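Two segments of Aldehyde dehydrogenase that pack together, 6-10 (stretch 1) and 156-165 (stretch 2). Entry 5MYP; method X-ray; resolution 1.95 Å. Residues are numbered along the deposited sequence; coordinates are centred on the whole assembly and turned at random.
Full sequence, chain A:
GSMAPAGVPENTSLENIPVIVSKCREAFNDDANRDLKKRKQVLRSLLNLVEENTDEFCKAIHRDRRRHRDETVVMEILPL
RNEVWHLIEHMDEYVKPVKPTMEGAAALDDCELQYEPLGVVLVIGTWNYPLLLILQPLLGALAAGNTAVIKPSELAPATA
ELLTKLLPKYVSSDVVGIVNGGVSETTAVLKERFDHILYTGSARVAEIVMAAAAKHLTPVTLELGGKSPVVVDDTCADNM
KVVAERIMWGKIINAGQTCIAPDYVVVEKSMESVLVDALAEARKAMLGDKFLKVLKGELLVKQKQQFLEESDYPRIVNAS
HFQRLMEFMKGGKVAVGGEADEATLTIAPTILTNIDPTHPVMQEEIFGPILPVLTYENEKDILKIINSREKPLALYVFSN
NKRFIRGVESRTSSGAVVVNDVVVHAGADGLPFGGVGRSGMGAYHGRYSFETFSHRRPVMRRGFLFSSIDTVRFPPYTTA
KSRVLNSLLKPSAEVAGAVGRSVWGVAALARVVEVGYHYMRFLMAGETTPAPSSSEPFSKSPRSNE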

# COMPACT_ATOMS: atom_id res chain seq x y z
N ALA A 6 -23.75 33.14 3.35
CA ALA A 6 -23.47 32.53 2.01
C ALA A 6 -23.76 31.03 2.00
O ALA A 6 -24.45 30.53 1.11
CB ALA A 6 -22.03 32.79 1.60
N GLY A 7 -23.23 30.31 3.00
CA GLY A 7 -23.39 28.85 3.09
C GLY A 7 -22.51 28.05 2.14
O GLY A 7 -22.74 26.85 1.96
N VAL A 8 -21.51 28.69 1.55
CA VAL A 8 -20.61 28.07 0.56
C VAL A 8 -19.20 28.64 0.74
O VAL A 8 -19.05 29.84 1.01
CB VAL A 8 -21.11 28.30 -0.89
CG1 VAL A 8 -22.37 27.49 -1.19
CG2 VAL A 8 -21.35 29.78 -1.20
N PRO A 9 -18.15 27.80 0.59
CA PRO A 9 -16.80 28.34 0.62
C PRO A 9 -16.43 28.97 -0.72
O PRO A 9 -16.94 28.55 -1.77
CB PRO A 9 -15.94 27.10 0.90
CG PRO A 9 -16.70 25.98 0.30
CD PRO A 9 -18.15 26.33 0.46
N GLU A 10 -15.56 29.97 -0.69
CA GLU A 10 -15.02 30.56 -1.92
C GLU A 10 -14.12 29.53 -2.59
O GLU A 10 -13.31 28.88 -1.92
CB GLU A 10 -14.23 31.83 -1.60
CG GLU A 10 -13.75 32.59 -2.83
CD GLU A 10 -12.97 33.86 -2.48
OE1 GLU A 10 -13.28 34.49 -1.44
OE2 GLU A 10 -12.05 34.23 -3.25
N ALA A 156 -21.09 19.23 0.36
CA ALA A 156 -21.44 19.61 1.74
C ALA A 156 -20.89 21.02 2.00
O ALA A 156 -19.96 21.20 2.79
CB ALA A 156 -20.87 18.61 2.73
N PRO A 157 -21.47 22.03 1.32
CA PRO A 157 -20.88 23.37 1.30
C PRO A 157 -20.91 24.11 2.64
O PRO A 157 -19.95 24.83 2.93
CB PRO A 157 -21.72 24.10 0.25
CG PRO A 157 -23.04 23.41 0.27
CD PRO A 157 -22.70 21.97 0.50
N ALA A 158 -21.97 23.96 3.43
CA ALA A 158 -22.05 24.63 4.74
C ALA A 158 -20.94 24.15 5.67
O ALA A 158 -20.30 24.95 6.36
CB ALA A 158 -23.41 24.41 5.37
N THR A 159 -20.69 22.84 5.67
CA THR A 159 -19.61 22.24 6.45
C THR A 159 -18.24 22.68 5.93
O THR A 159 -17.36 23.00 6.72
CB THR A 159 -19.70 20.70 6.46
OG1 THR A 159 -21.00 20.29 6.91
CG2 THR A 159 -18.65 20.09 7.38
N ALA A 160 -18.08 22.70 4.61
CA ALA A 160 -16.84 23.17 3.97
C ALA A 160 -16.54 24.63 4.31
O ALA A 160 -15.39 24.97 4.59
CB ALA A 160 -16.92 22.99 2.47
N GLU A 161 -17.56 25.48 4.29
CA GLU A 161 -17.41 26.89 4.64
C GLU A 161 -16.96 27.05 6.10
O GLU A 161 -15.99 27.75 6.38
CB GLU A 161 -18.72 27.65 4.43
CG GLU A 161 -18.61 29.16 4.63
CD GLU A 161 -19.96 29.87 4.59
OE1 GLU A 161 -20.95 29.33 5.12
OE2 GLU A 161 -20.02 30.99 4.06
N LEU A 162 -17.68 26.39 7.01
CA LEU A 162 -17.37 26.48 8.44
C LEU A 162 -15.97 25.96 8.77
O LEU A 162 -15.22 26.60 9.51
CB LEU A 162 -18.42 25.73 9.27
CG LEU A 162 -18.29 25.83 10.80
CD1 LEU A 162 -18.33 27.27 11.27
CD2 LEU A 162 -19.39 25.02 11.47
N LEU A 163 -15.62 24.80 8.23
CA LEU A 163 -14.29 24.21 8.45
C LEU A 163 -13.19 25.10 7.89
O LEU A 163 -12.14 25.27 8.51
CB LEU A 163 -14.20 22.82 7.82
CG LEU A 163 -12.89 22.05 8.01
CD1 LEU A 163 -12.60 21.79 9.49
CD2 LEU A 163 -12.94 20.75 7.23
N THR A 164 -13.41 25.66 6.70
CA THR A 164 -12.46 26.58 6.07
C THR A 164 -12.26 27.84 6.91
O THR A 164 -11.14 28.31 7.07
CB THR A 164 -12.89 26.92 4.63
OG1 THR A 164 -12.92 25.70 3.85
CG2 THR A 164 -11.93 27.90 3.97
N LYS A 165 -13.35 28.38 7.46
CA LYS A 165 -13.28 29.53 8.37
C LYS A 165 -12.52 29.20 9.67
O LYS A 165 -11.64 29.96 10.09
CB LYS A 165 -14.69 30.04 8.70
CG LYS A 165 -14.72 31.27 9.61
CD LYS A 165 -16.12 31.67 10.03
CE LYS A 165 -16.08 32.50 11.31
NZ LYS A 165 -17.36 33.22 11.60

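An irregular segment of chain, from Ala 6 to Pro 9, lies against the first turns of the helix that begins at Pro 157. No clear hydrogen bond joins the two, and the most evident feature of the fit is its shape.

The main bump is Pro 9. Its ring enters a shallow hollow made by the side chains of Pro 157, Ala 160, Glu 161 and Thr 164, a set that recurs along one face of a helix. The floor is Ala 160: its small methyl leaves room for the ring to come down, with CG of Pro 9 at 3.7 Å from CB of Ala 160. At one wall, CD of Pro 9 sits 3.4 Å from O of Pro 157, a carbonyl already engaged by N of Glu 161 within the helix. At the far end the contact loosens, CB of Pro 9 lying 4.4 Å from OG1 of Thr 164. That hydroxyl is turned back to its own helix, donating to O of Ala 160 at 2.7 Å, so it borders the hollow without needing a partner across it.

Glu 161 supplies the opposing bump. With chi1 and chi2 both t, its extended chain brings the carboxylate to the backbone of Gly 7, where OE1 lies 3.2 Å from CA and 3.3 Å from N of the same glycine. The positive phi of Gly 7 by itself favours glycine; a CB here would point away from the helix, so the close approach of the carboxylate does not explain the glycine. The carbonyl of Gly 7 faces the start of the helix, but O of Gly 7 to N of Ala 158, at 3.3 Å, has too poor an angle for a hydrogen bond.

Val 8 points its CA-to-CB bond away from the helix, yet its CG1 still reaches CB of Pro 157 at 3.7 Å. The lesson is a proline ring set among Pro 157, Ala 160 and Glu 161, with the carboxylate of Glu 161 reaching out to the backbone at Gly 7.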